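Local coordinates for B-type Cna protein (Enterococcus faecium, PDB 6FWY) that is of unknown function but carries a thioester domain of a wall-attached bacterial surface protein, which probably helps the cell adhere covalently to its host, at residues K13-T17 with P58-G62; D22-N28 with V123-H129; M37-Q41 with W103-Q107; L68-G74 with P246-R252; E77-M81 with V109-A114. All blocks are in the same frame, centred on the assembly; numbering follows the deposited sequence.

Contact 1 of 5, residues K13-T17 with P58-G62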
# COMPACT_ATOMS: atom_id res chain seq x y z
N LYS A 13 9.35 6.80 -13.66
CA LYS A 13 10.66 7.17 -14.18
C LYS A 13 11.65 6.87 -13.07
O LYS A 13 11.47 7.30 -11.92
CB LYS A 13 10.70 8.67 -14.50
CG LYS A 13 12.08 9.28 -14.69
CD LYS A 13 12.52 9.42 -16.15
CE LYS A 13 13.55 10.54 -16.32
NZ LYS A 13 14.30 10.34 -17.59
N PHE A 14 12.71 6.16 -13.43
CA PHE A 14 13.69 5.70 -12.45
C PHE A 14 15.06 6.31 -12.71
O PHE A 14 15.44 6.60 -13.85
CB PHE A 14 13.78 4.18 -12.46
CG PHE A 14 12.49 3.51 -12.10
CD1 PHE A 14 12.12 3.34 -10.75
CD2 PHE A 14 11.64 3.03 -13.08
CE1 PHE A 14 10.94 2.71 -10.41
CE2 PHE A 14 10.44 2.41 -12.75
CZ PHE A 14 10.09 2.26 -11.41
N ILE A 15 15.82 6.45 -11.62
CA ILE A 15 17.09 7.17 -11.61
C ILE A 15 18.04 6.33 -10.78
O ILE A 15 17.65 5.83 -9.73
CB ILE A 15 16.92 8.54 -10.94
CG1 ILE A 15 15.94 9.42 -11.72
CG2 ILE A 15 18.26 9.25 -10.82
CD1 ILE A 15 15.32 10.55 -10.92
N GLU A 16 19.27 6.18 -11.23
CA GLU A 16 20.34 5.47 -10.49
C GLU A 16 20.79 6.31 -9.30
O GLU A 16 20.93 7.53 -9.42
CB GLU A 16 21.55 5.25 -11.39
CG GLU A 16 21.30 4.36 -12.63
CD GLU A 16 21.51 2.88 -12.37
OE1 GLU A 16 21.19 2.41 -11.25
OE2 GLU A 16 21.99 2.16 -13.27
N THR A 17 21.01 5.67 -8.15
CA THR A 17 21.54 6.37 -6.96
C THR A 17 23.06 6.49 -6.94
O THR A 17 23.61 7.28 -6.17
CB THR A 17 21.15 5.66 -5.64
OG1 THR A 17 21.78 4.37 -5.58
CG2 THR A 17 19.65 5.49 -5.53
N PRO A 58 19.00 -5.25 -17.92
CA PRO A 58 19.60 -4.07 -17.28
C PRO A 58 18.60 -3.18 -16.52
O PRO A 58 17.39 -3.23 -16.76
CB PRO A 58 20.18 -3.32 -18.48
CG PRO A 58 19.30 -3.70 -19.60
CD PRO A 58 19.02 -5.14 -19.38
N SER A 59 19.13 -2.36 -15.62
CA SER A 59 18.35 -1.40 -14.82
C SER A 59 17.52 -0.45 -15.68
O SER A 59 17.96 -0.06 -16.74
CB SER A 59 19.27 -0.60 -13.89
OG SER A 59 20.05 0.45 -14.56
N PRO A 60 16.31 -0.07 -15.21
CA PRO A 60 15.40 0.70 -16.07
C PRO A 60 15.64 2.23 -15.94
O PRO A 60 14.73 2.97 -15.59
CB PRO A 60 14.04 0.30 -15.52
CG PRO A 60 14.29 0.12 -14.06
CD PRO A 60 15.73 -0.30 -13.87
N THR A 61 16.85 2.66 -16.27
CA THR A 61 17.35 4.01 -16.06
C THR A 61 18.10 4.52 -17.29
O THR A 61 18.52 3.76 -18.16
CB THR A 61 18.34 4.06 -14.86
OG1 THR A 61 19.34 3.02 -15.00
CG2 THR A 61 17.60 3.84 -13.54
N GLY A 62 18.28 5.85 -17.34
CA GLY A 62 18.91 6.53 -18.48
C GLY A 62 17.91 6.97 -19.55
O GLY A 62 16.72 6.74 -19.42
O HOH W 1 13.10 5.16 -15.96
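The strand segment 13-17 meets the irregular segment 58-62 mainly through alternate residues, Phe14 and Glu16. The CB of Phe14 points toward the loop and lies 3.5 Å from Pro60 O. The ring of Phe14 reaches the proline ring, with CD2 4.1 Å from Pro60 CG. On the backbone, water 1 bridges the two segments, 2.7 Å from Phe14 N and 2.8 Å from Pro60 O. Thr61 tucks its methyl against the strand, with CG2 3.5 Å from Phe14 O and 3.7 Å from Ile15 N. The side chain of Ile15 points away. Glu16 supplies the polar end of the contact. Both of its first two chi angles are m, which brings the carboxylate over the loop. Ser59 OG donates to Glu16 OE2 at 2.9 Å. Thr61 OG1 lies 3.3 Å from the same Glu16 OE2 and 2.7 Å from Ser59 OG. An inverse gamma turn centred on Pro60 folds the loop so that Ser59 and Thr61 can both face Glu16. Thr17 turns instead to Gln41 on the neighbouring strand 32-44. That strand flanks this one, and its Phe42 ring lies nearly perpendicular to that of Phe14, while Ala258 of strand 258-277 touches both Phe14 and Pro60.

Contact 2 of 5, residues D22-N28 with V123-H129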
# COMPACT_ATOMS: atom_id res chain seq x y z
N ASP A 22 28.57 -6.09 -7.34
CA ASP A 22 28.69 -7.32 -8.12
C ASP A 22 27.93 -8.49 -7.46
O ASP A 22 27.87 -9.60 -8.04
CB ASP A 22 30.18 -7.65 -8.38
CG ASP A 22 31.02 -7.68 -7.11
OD1 ASP A 22 30.48 -7.59 -5.98
OD2 ASP A 22 32.25 -7.76 -7.24
N GLY A 23 27.40 -8.28 -6.26
CA GLY A 23 26.58 -9.28 -5.59
C GLY A 23 27.36 -10.00 -4.53
O GLY A 23 28.58 -10.13 -4.63
N TYR A 24 26.65 -10.46 -3.50
CA TYR A 24 27.22 -11.23 -2.39
C TYR A 24 26.95 -12.74 -2.48
O TYR A 24 27.37 -13.49 -1.61
CB TYR A 24 26.63 -10.71 -1.09
CG TYR A 24 27.03 -9.30 -0.81
CD1 TYR A 24 26.30 -8.24 -1.32
CD2 TYR A 24 28.17 -9.02 -0.05
CE1 TYR A 24 26.69 -6.93 -1.08
CE2 TYR A 24 28.54 -7.72 0.21
CZ TYR A 24 27.79 -6.69 -0.30
OH TYR A 24 28.19 -5.41 -0.05
N ILE A 25 26.23 -13.13 -3.53
CA ILE A 25 25.82 -14.49 -3.80
C ILE A 25 25.94 -14.73 -5.30
O ILE A 25 26.15 -13.80 -6.06
CB ILE A 25 24.36 -14.78 -3.32
CG1 ILE A 25 23.31 -13.93 -4.05
CG2 ILE A 25 24.23 -14.56 -1.81
CD1 ILE A 25 22.76 -14.50 -5.34
N ARG A 26 25.79 -15.98 -5.69
CA ARG A 26 25.68 -16.37 -7.10
C ARG A 26 24.48 -17.29 -7.19
O ARG A 26 23.92 -17.68 -6.17
CB ARG A 26 26.97 -17.05 -7.57
CG ARG A 26 28.17 -16.12 -7.54
CD ARG A 26 29.49 -16.81 -7.73
NE ARG A 26 29.86 -17.59 -6.55
CZ ARG A 26 30.84 -18.51 -6.53
NH1 ARG A 26 31.57 -18.74 -7.60
NH2 ARG A 26 31.11 -19.16 -5.41
N VAL A 27 24.08 -17.63 -8.41
CA VAL A 27 22.95 -18.51 -8.63
C VAL A 27 23.28 -19.55 -9.70
O VAL A 27 23.71 -19.18 -10.82
CB VAL A 27 21.68 -17.76 -9.07
CG1 VAL A 27 20.51 -18.71 -9.23
CG2 VAL A 27 21.33 -16.65 -8.09
N ASN A 28 23.06 -20.82 -9.35
CA ASN A 28 23.02 -21.90 -10.32
C ASN A 28 21.76 -21.76 -11.17
O ASN A 28 20.66 -22.11 -10.77
CB ASN A 28 23.04 -23.29 -9.64
CG ASN A 28 24.34 -23.55 -8.91
OD1 ASN A 28 25.41 -23.15 -9.35
ND2 ASN A 28 24.25 -24.22 -7.77
N VAL A 123 23.65 -19.81 -4.51
CA VAL A 123 24.99 -20.16 -4.00
C VAL A 123 25.45 -19.07 -3.02
O VAL A 123 25.68 -17.93 -3.42
CB VAL A 123 26.02 -20.36 -5.16
CG1 VAL A 123 27.40 -20.70 -4.64
CG2 VAL A 123 25.55 -21.47 -6.09
N TRP A 124 25.62 -19.44 -1.76
CA TRP A 124 25.86 -18.47 -0.68
C TRP A 124 27.34 -18.17 -0.52
O TRP A 124 27.93 -18.39 0.53
CB TRP A 124 25.25 -18.97 0.64
CG TRP A 124 23.77 -19.05 0.54
CD1 TRP A 124 23.02 -20.18 0.32
CD2 TRP A 124 22.84 -17.95 0.58
NE1 TRP A 124 21.69 -19.85 0.26
CE2 TRP A 124 21.55 -18.50 0.41
CE3 TRP A 124 22.98 -16.57 0.76
CZ2 TRP A 124 20.40 -17.71 0.42
CZ3 TRP A 124 21.84 -15.78 0.76
CH2 TRP A 124 20.56 -16.35 0.59
N SER A 125 27.93 -17.65 -1.59
CA SER A 125 29.34 -17.27 -1.62
C SER A 125 29.61 -16.52 -2.92
O SER A 125 28.91 -16.71 -3.92
CB SER A 125 30.27 -18.50 -1.52
OG SER A 125 30.14 -19.32 -2.66
N HIS A 126 30.61 -15.65 -2.88
CA HIS A 126 31.03 -14.84 -4.02
C HIS A 126 32.54 -14.56 -3.89
O HIS A 126 33.01 -14.21 -2.80
CB HIS A 126 30.23 -13.54 -4.03
CG HIS A 126 30.39 -12.74 -5.29
ND1 HIS A 126 29.42 -12.68 -6.26
CD2 HIS A 126 31.42 -11.99 -5.75
CE1 HIS A 126 29.85 -11.94 -7.26
NE2 HIS A 126 31.06 -11.52 -6.98
N PRO A 127 33.31 -14.68 -4.99
CA PRO A 127 34.80 -14.52 -4.92
C PRO A 127 35.35 -13.16 -4.44
O PRO A 127 36.51 -13.09 -4.02
CB PRO A 127 35.27 -14.80 -6.35
CG PRO A 127 34.05 -14.68 -7.21
CD PRO A 127 32.87 -15.05 -6.35
N ASN A 128 34.53 -12.11 -4.48
CA ASN A 128 34.91 -10.73 -4.11
C ASN A 128 34.41 -10.29 -2.73
O ASN A 128 34.61 -9.14 -2.36
CB ASN A 128 34.38 -9.73 -5.17
CG ASN A 128 35.05 -9.90 -6.52
OD1 ASN A 128 36.06 -10.60 -6.65
ND2 ASN A 128 34.48 -9.26 -7.55
N HIS A 129 33.74 -11.18 -2.00
CA HIS A 129 33.23 -10.86 -0.67
C HIS A 129 33.51 -11.98 0.31
O HIS A 129 33.55 -13.17 -0.07
CB HIS A 129 31.73 -10.53 -0.72
CG HIS A 129 31.39 -9.42 -1.68
ND1 HIS A 129 31.51 -8.09 -1.36
CD2 HIS A 129 30.99 -9.47 -2.97
CE1 HIS A 129 31.17 -7.36 -2.41
NE2 HIS A 129 30.86 -8.17 -3.41
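One pair of backbone bonds and several side-chain bonds join segment 22-28 to the loop 123-129. Arg26 and Val123 form an antiparallel hydrogen-bonded pair: Arg26 N donates to Val123 O at 3.0 Å, and Val123 N to Arg26 O at 2.7 Å. The guanidinium of Arg26 then reaches Ser125 twice, through NE to Ser125 O at 2.9 Å and NH2 to Ser125 OG at 2.9 Å. Pro127 CD covers one face of this group. At the other end, both carboxylate oxygens of Asp22 are used. His129 NE2 donates to Asp22 OD1 and Asn128 ND2 to Asp22 OD2, each at 2.7 Å. The first, His129 to Asp22, is a His-carboxylate hydrogen bond. A type I turn from His126 to His129 presents both donors. Between the two ends, His126 ND1 makes a weak bond of 3.5 Å to Ile25 O. Gly23 O sits over the face of the His126 ring without a hydrogen bond to it. Asn28 OD1 accepts from Asn34 N. The contact lies at a margin of the main sheet, where strand 122-123 pairs with strand 26-29, itself paired with 32-44. Tyr24 and Ile25 pack on helix 99-113, with Tyr24 also reaching helix 131-150.

Contact 3 of 5, residues M37-Q41 with W103-Q107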
# COMPACT_ATOMS: atom_id res chain seq x y z
N MET A 37 24.97 -12.28 -9.87
CA MET A 37 23.75 -11.50 -9.84
C MET A 37 24.07 -10.07 -9.39
O MET A 37 23.88 -9.71 -8.23
CB MET A 37 22.73 -12.17 -8.93
CG MET A 37 22.20 -13.50 -9.47
SD MET A 37 21.26 -13.28 -10.98
CE MET A 37 21.13 -14.92 -11.60
N ILE A 38 24.56 -9.29 -10.35
CA ILE A 38 24.98 -7.92 -10.12
C ILE A 38 23.70 -7.05 -10.11
O ILE A 38 22.63 -7.48 -10.60
CB ILE A 38 25.98 -7.39 -11.18
CG1 ILE A 38 25.27 -7.05 -12.51
CG2 ILE A 38 27.13 -8.38 -11.39
CD1 ILE A 38 26.18 -6.63 -13.64
N SER A 39 23.82 -5.85 -9.54
CA SER A 39 22.70 -4.92 -9.50
C SER A 39 23.15 -3.49 -9.27
O SER A 39 24.22 -3.23 -8.69
CB SER A 39 21.71 -5.31 -8.41
OG SER A 39 20.45 -4.75 -8.69
N SER A 40 22.30 -2.58 -9.74
CA SER A 40 22.45 -1.14 -9.51
C SER A 40 21.24 -0.64 -8.74
O SER A 40 20.10 -0.91 -9.11
CB SER A 40 22.50 -0.41 -10.84
OG SER A 40 23.67 -0.70 -11.55
N GLN A 41 21.49 0.12 -7.68
CA GLN A 41 20.39 0.67 -6.89
C GLN A 41 19.75 1.86 -7.64
O GLN A 41 20.45 2.71 -8.21
CB GLN A 41 20.91 1.11 -5.53
CG GLN A 41 19.84 1.46 -4.51
CD GLN A 41 20.44 1.98 -3.22
OE1 GLN A 41 20.50 1.27 -2.21
NE2 GLN A 41 20.95 3.19 -3.27
N TRP A 103 20.17 -3.39 1.25
CA TRP A 103 19.53 -3.21 -0.05
C TRP A 103 19.62 -4.47 -0.92
O TRP A 103 18.61 -4.89 -1.50
CB TRP A 103 20.13 -2.02 -0.79
CG TRP A 103 19.89 -2.07 -2.27
CD1 TRP A 103 18.71 -1.92 -2.93
CD2 TRP A 103 20.87 -2.31 -3.27
NE1 TRP A 103 18.89 -2.05 -4.28
CE2 TRP A 103 20.21 -2.29 -4.52
CE3 TRP A 103 22.25 -2.56 -3.23
CZ2 TRP A 103 20.89 -2.49 -5.73
CZ3 TRP A 103 22.92 -2.76 -4.43
CH2 TRP A 103 22.24 -2.73 -5.66
N TYR A 104 20.80 -5.07 -1.03
CA TYR A 104 20.97 -6.26 -1.88
C TYR A 104 20.15 -7.44 -1.39
O TYR A 104 19.56 -8.18 -2.19
CB TYR A 104 22.45 -6.64 -2.01
CG TYR A 104 22.70 -7.72 -3.03
CD1 TYR A 104 22.83 -7.41 -4.38
CD2 TYR A 104 22.81 -9.05 -2.65
CE1 TYR A 104 23.06 -8.41 -5.34
CE2 TYR A 104 23.05 -10.04 -3.59
CZ TYR A 104 23.17 -9.71 -4.92
OH TYR A 104 23.41 -10.69 -5.84
N ALA A 105 20.14 -7.64 -0.07
CA ALA A 105 19.29 -8.65 0.57
C ALA A 105 17.84 -8.49 0.15
O ALA A 105 17.17 -9.46 -0.14
CB ALA A 105 19.39 -8.57 2.09
N THR A 106 17.38 -7.25 0.11
CA THR A 106 16.01 -6.97 -0.30
C THR A 106 15.83 -7.26 -1.80
O THR A 106 14.83 -7.85 -2.18
CB THR A 106 15.58 -5.52 0.08
OG1 THR A 106 15.98 -5.23 1.42
CG2 THR A 106 14.10 -5.37 -0.01
N GLN A 107 16.79 -6.87 -2.62
CA GLN A 107 16.74 -7.17 -4.07
C GLN A 107 16.74 -8.69 -4.33
O GLN A 107 16.12 -9.16 -5.27
CB GLN A 107 17.92 -6.48 -4.79
CG GLN A 107 18.07 -6.79 -6.28
CD GLN A 107 16.83 -6.43 -7.08
OE1 GLN A 107 16.57 -5.27 -7.33
NE2 GLN A 107 16.07 -7.44 -7.49
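This is a helix-on-strand packing contact, in which helix 99-113 lies across the strand 32-44 of the main sheet. The short axes of 39-41 and 103-107 pass 10.1 Å apart with an angle of 118° between their directions. Trp103 fills much of that gap. Its indole takes Gln41 on one face: Gln41 CG lies 3.7 Å from the centroid of the five-membered ring, a CH-pi contact. The edge of the indole meets Ser39 O, 3.7 Å from Trp103 CH2, and Trp103 CZ2 lies 3.3 Å from Gln41 N. The amide NE2 of Gln41 bonds to Thr17. The next helix residue, Tyr104, makes the hydrogen bond of the pair, from OH to Met37 O at 2.6 Å, at a break in strand 32-44. One turn on, Gln107 CG lies 4.0 Å from Ser39 OG, while its OE1 accepts from Cys52 N. Cys52, the sole cysteine, is probably the thioester cysteine, and Thr106-Gln107 resembles the Thr-Gln helix motif of thioester domains, so Gln107 probably lies beside the thioester.

Contact 4 of 5, residues L68-G74 with P246-R252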
# COMPACT_ATOMS: atom_id res chain seq x y z
N LEU A 68 8.72 3.98 -17.87
CA LEU A 68 8.12 2.65 -18.01
C LEU A 68 6.62 2.78 -17.73
O LEU A 68 6.23 3.36 -16.72
CB LEU A 68 8.74 1.70 -16.99
CG LEU A 68 10.10 1.07 -17.29
CD1 LEU A 68 11.18 2.09 -17.39
CD2 LEU A 68 10.47 0.08 -16.20
N LYS A 69 5.79 2.23 -18.61
CA LYS A 69 4.33 2.26 -18.43
C LYS A 69 3.92 1.28 -17.33
O LYS A 69 4.64 0.30 -17.05
CB LYS A 69 3.65 1.90 -19.74
CG LYS A 69 2.16 2.10 -19.91
CD LYS A 69 1.73 1.29 -21.14
CE LYS A 69 0.21 1.33 -21.39
NZ LYS A 69 -0.37 -0.00 -21.78
N TYR A 70 2.79 1.57 -16.69
CA TYR A 70 2.17 0.71 -15.68
C TYR A 70 1.95 -0.70 -16.21
O TYR A 70 1.51 -0.87 -17.34
CB TYR A 70 0.83 1.28 -15.23
CG TYR A 70 0.06 0.41 -14.27
CD1 TYR A 70 0.52 0.21 -12.98
CD2 TYR A 70 -1.13 -0.23 -14.65
CE1 TYR A 70 -0.18 -0.58 -12.07
CE2 TYR A 70 -1.85 -1.01 -13.74
CZ TYR A 70 -1.37 -1.19 -12.46
OH TYR A 70 -2.02 -1.99 -11.55
N LYS A 71 2.28 -1.70 -15.39
CA LYS A 71 2.09 -3.10 -15.75
C LYS A 71 1.03 -3.77 -14.88
O LYS A 71 0.12 -4.38 -15.40
CB LYS A 71 3.42 -3.84 -15.63
CG LYS A 71 3.36 -5.29 -16.05
CD LYS A 71 4.74 -5.92 -15.82
CE LYS A 71 4.73 -7.44 -15.71
NZ LYS A 71 4.45 -8.11 -17.01
N GLY A 72 1.18 -3.67 -13.56
CA GLY A 72 0.22 -4.30 -12.64
C GLY A 72 0.43 -3.96 -11.18
O GLY A 72 1.37 -3.23 -10.80
N ALA A 73 -0.47 -4.49 -10.36
CA ALA A 73 -0.48 -4.22 -8.92
C ALA A 73 0.38 -5.27 -8.25
O ALA A 73 0.20 -6.45 -8.48
CB ALA A 73 -1.90 -4.28 -8.39
N GLY A 74 1.30 -4.84 -7.40
CA GLY A 74 2.16 -5.78 -6.66
C GLY A 74 1.38 -6.59 -5.63
O GLY A 74 0.44 -6.07 -5.02
N PRO A 246 2.43 -1.26 -3.60
CA PRO A 246 3.45 -1.59 -4.59
C PRO A 246 2.87 -1.79 -5.97
O PRO A 246 1.85 -2.46 -6.11
CB PRO A 246 4.04 -2.92 -4.06
CG PRO A 246 2.89 -3.55 -3.38
CD PRO A 246 2.11 -2.42 -2.75
N PHE A 247 3.52 -1.23 -6.98
CA PHE A 247 3.11 -1.38 -8.38
C PHE A 247 4.29 -1.78 -9.26
O PHE A 247 5.43 -1.41 -8.98
CB PHE A 247 2.46 -0.10 -8.89
CG PHE A 247 1.21 0.28 -8.14
CD1 PHE A 247 0.01 -0.36 -8.39
CD2 PHE A 247 1.26 1.25 -7.16
CE1 PHE A 247 -1.14 -0.02 -7.69
CE2 PHE A 247 0.11 1.63 -6.46
CZ PHE A 247 -1.10 0.99 -6.72
N THR A 248 4.00 -2.54 -10.30
CA THR A 248 5.02 -3.00 -11.24
C THR A 248 4.91 -2.23 -12.53
O THR A 248 3.81 -1.85 -12.96
CB THR A 248 4.85 -4.49 -11.57
OG1 THR A 248 3.57 -4.68 -12.20
CG2 THR A 248 4.95 -5.34 -10.30
N PHE A 249 6.07 -2.02 -13.16
CA PHE A 249 6.19 -1.28 -14.39
C PHE A 249 6.95 -2.04 -15.49
O PHE A 249 7.85 -2.82 -15.21
CB PHE A 249 6.84 0.07 -14.12
CG PHE A 249 5.98 0.95 -13.26
CD1 PHE A 249 4.93 1.69 -13.79
CD2 PHE A 249 6.17 0.96 -11.88
CE1 PHE A 249 4.13 2.47 -12.99
CE2 PHE A 249 5.35 1.72 -11.06
CZ PHE A 249 4.33 2.49 -11.63
N ASP A 250 6.57 -1.76 -16.73
CA ASP A 250 6.94 -2.56 -17.88
C ASP A 250 8.24 -2.09 -18.52
O ASP A 250 8.29 -1.03 -19.10
CB ASP A 250 5.77 -2.55 -18.86
CG ASP A 250 5.94 -3.49 -20.06
OD1 ASP A 250 6.99 -4.13 -20.26
OD2 ASP A 250 4.99 -3.54 -20.85
N GLY A 251 9.29 -2.90 -18.40
CA GLY A 251 10.58 -2.68 -19.06
C GLY A 251 10.65 -3.06 -20.54
O GLY A 251 11.69 -2.88 -21.17
N ARG A 252 9.54 -3.57 -21.08
CA ARG A 252 9.32 -3.77 -22.53
C ARG A 252 10.24 -4.85 -23.11
O ARG A 252 10.58 -4.80 -24.29
CB ARG A 252 9.48 -2.46 -23.33
CG ARG A 252 8.68 -1.27 -22.80
CD ARG A 252 8.76 -0.08 -23.75
NE ARG A 252 10.05 0.58 -23.66
CZ ARG A 252 10.40 1.49 -22.75
NH1 ARG A 252 9.54 1.92 -21.79
NH2 ARG A 252 11.63 1.99 -22.79
O HOH W 2 6.93 0.72 -20.71
O HOH W 3 -0.58 -3.36 -4.53
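Strand 67-73 and the end of strand 231-250 fit together antiparallel around a bulge. Tyr70 pairs with Phe249 and Gly72 with Thr248, so Lys71 is an extra residue. Lys71 N and Gly72 N both donate to Thr248 O, at 2.9 and 3.3 Å. This is a classic beta bulge. The CB of Lys71 rests against the Thr248 side chain, 3.5 Å from Thr248 OG1, and Thr248 OG1 donates to Gly72 O at 3.0 Å. The bulge lies where the two strands join in the large antiparallel sheet, and strand 258-277 continues that sheet beyond. Tyr70 turns its ring edge to two phenylalanines, its CE1 3.7 Å from Phe247 CD1 and its CB 4.2 Å from Phe249 CE1. Leu68 fills the hollow beside Phe249, with Leu68 CB 3.8 Å from Phe249 CB, and its CG rests 3.3 Å from Asp250 O. Past Asp250 an Asx turn closes, from Arg252 N to Asp250 OD1 at 2.7 Å. At the opposite end the ring of Pro246 sits against Gly74, where a CB would clash with Pro246 CB.

Contact 5 of 5, residues E77-M81 with V109-A114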
# COMPACT_ATOMS: atom_id res chain seq x y z
N GLU A 77 2.88 -10.08 -0.97
CA GLU A 77 4.26 -10.50 -0.72
C GLU A 77 5.22 -9.35 -1.03
O GLU A 77 6.10 -9.05 -0.23
CB GLU A 77 4.64 -11.75 -1.55
CG GLU A 77 3.77 -12.98 -1.25
CD GLU A 77 4.24 -14.23 -2.00
OE1 GLU A 77 4.69 -14.11 -3.16
OE2 GLU A 77 4.17 -15.36 -1.42
N PHE A 78 5.04 -8.69 -2.17
CA PHE A 78 5.84 -7.53 -2.53
C PHE A 78 5.60 -6.34 -1.58
O PHE A 78 6.54 -5.65 -1.23
CB PHE A 78 5.64 -7.13 -4.01
CG PHE A 78 6.45 -7.95 -4.98
CD1 PHE A 78 7.81 -7.68 -5.16
CD2 PHE A 78 5.89 -9.00 -5.68
CE1 PHE A 78 8.59 -8.47 -6.02
CE2 PHE A 78 6.67 -9.79 -6.55
CZ PHE A 78 8.01 -9.51 -6.74
N TYR A 79 4.36 -6.12 -1.16
CA TYR A 79 4.07 -5.10 -0.14
C TYR A 79 4.93 -5.33 1.08
O TYR A 79 5.62 -4.43 1.52
CB TYR A 79 2.59 -5.10 0.26
CG TYR A 79 2.27 -4.20 1.43
CD1 TYR A 79 2.20 -2.81 1.28
CD2 TYR A 79 2.05 -4.74 2.70
CE1 TYR A 79 1.93 -1.99 2.37
CE2 TYR A 79 1.78 -3.94 3.79
CZ TYR A 79 1.72 -2.57 3.63
OH TYR A 79 1.44 -1.78 4.70
N ARG A 80 4.90 -6.55 1.60
CA ARG A 80 5.65 -6.90 2.79
C ARG A 80 7.16 -6.83 2.59
O ARG A 80 7.88 -6.48 3.52
CB ARG A 80 5.23 -8.27 3.31
CG ARG A 80 3.87 -8.24 4.00
CD ARG A 80 3.60 -9.51 4.77
NE ARG A 80 3.44 -10.67 3.88
CZ ARG A 80 2.31 -11.04 3.27
NH1 ARG A 80 1.16 -10.37 3.43
NH2 ARG A 80 2.35 -12.13 2.50
N MET A 81 7.65 -7.15 1.39
CA MET A 81 9.07 -7.02 1.10
C MET A 81 9.53 -5.58 1.35
O MET A 81 10.56 -5.37 1.99
CB MET A 81 9.40 -7.43 -0.34
CG MET A 81 10.87 -7.27 -0.73
SD MET A 81 11.10 -7.38 -2.52
CE MET A 81 10.57 -5.73 -3.06
N VAL A 109 15.38 -10.98 -2.33
CA VAL A 109 13.96 -11.29 -2.09
C VAL A 109 13.10 -10.94 -3.32
O VAL A 109 12.32 -11.77 -3.79
CB VAL A 109 13.40 -10.57 -0.84
CG1 VAL A 109 11.88 -10.75 -0.72
CG2 VAL A 109 14.09 -11.10 0.39
N SER A 110 13.26 -9.74 -3.85
CA SER A 110 12.54 -9.35 -5.06
C SER A 110 12.71 -10.34 -6.23
O SER A 110 11.74 -10.73 -6.87
CB SER A 110 12.95 -7.94 -5.50
OG SER A 110 12.17 -7.51 -6.60
N TRP A 111 13.95 -10.74 -6.49
CA TRP A 111 14.25 -11.67 -7.58
C TRP A 111 13.56 -13.02 -7.38
O TRP A 111 13.00 -13.57 -8.32
CB TRP A 111 15.76 -11.87 -7.75
CG TRP A 111 16.50 -10.76 -8.48
CD1 TRP A 111 16.04 -10.00 -9.53
CD2 TRP A 111 17.84 -10.34 -8.26
NE1 TRP A 111 17.01 -9.16 -9.96
CE2 TRP A 111 18.13 -9.33 -9.20
CE3 TRP A 111 18.83 -10.70 -7.34
CZ2 TRP A 111 19.36 -8.67 -9.25
CZ3 TRP A 111 20.07 -10.07 -7.41
CH2 TRP A 111 20.32 -9.07 -8.34
N VAL A 112 13.59 -13.53 -6.15
CA VAL A 112 12.95 -14.80 -5.79
C VAL A 112 11.43 -14.69 -5.89
O VAL A 112 10.80 -15.52 -6.52
CB VAL A 112 13.39 -15.26 -4.39
CG1 VAL A 112 12.61 -16.50 -3.94
CG2 VAL A 112 14.89 -15.56 -4.40
N LEU A 113 10.85 -13.65 -5.31
CA LEU A 113 9.40 -13.42 -5.39
C LEU A 113 8.90 -13.30 -6.82
O LEU A 113 7.82 -13.75 -7.13
CB LEU A 113 8.96 -12.18 -4.59
CG LEU A 113 9.08 -12.20 -3.06
CD1 LEU A 113 8.52 -10.90 -2.48
CD2 LEU A 113 8.34 -13.39 -2.46
N ALA A 114 9.70 -12.68 -7.68
CA ALA A 114 9.36 -12.53 -9.10
C ALA A 114 9.57 -13.82 -9.92
O ALA A 114 9.23 -13.87 -11.08
CB ALA A 114 10.13 -11.37 -9.71
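Packing, mostly of side chains, joins these two helix segments; no hydrogen bond crosses between them. The axes of 77-81 and 109-113 run antiparallel, at 176° and 10.7 Å apart. Leu113 fills the space between them. Its chi1 m, chi2 t rotamer sets CD1 over the face of the Phe78 ring, 4.2 Å from the ring centroid, in a CH-pi contact. Phe78 has chi1 near -82° and sends its ring across to the far helix, where CZ lies 3.6 Å from Leu113 CB and 4.1 Å from Ala114 CB. Met81 is extended through chi1 and chi2, both t. This carries CG to 3.6 Å from Val109 CG1 and SD to 3.6 Å from Ser110 CB; chi3 p then sets CE. Glu77 brushes Leu113, with Glu77 OE1 3.8 Å from Leu113 CD2, but its carboxylate pairs with Lys149 of helix 131-150. Ser110 OG bonds to the carbonyl of Cys52, the only cysteine present. The contact is an antiparallel helix pair in the helical part of the thioester domain, beside the probable thioester cysteine.

From the N terminus, contact 1 closes first, joining strand 11-21 to the loop before helix 62-65. Contact 2 opens inside that span and closes much later, at 123-129, so the two cross. Contact 3 opens after contact 2 and closes before it, and it also crosses contact 1. Contact 4 opens after contact 1 has closed. Its loop is the longest, takes in the separate five-stranded sheet, and crosses contacts 2 and 3. Contact 5 lies within the spans of contacts 2 and 4 and crosses contact 3. Contacts 1 to 4 all reach the main sheet. Contact 3 ties helix 99-113 to that sheet, and contact 5 ties helix 76-84 to helix 99-113.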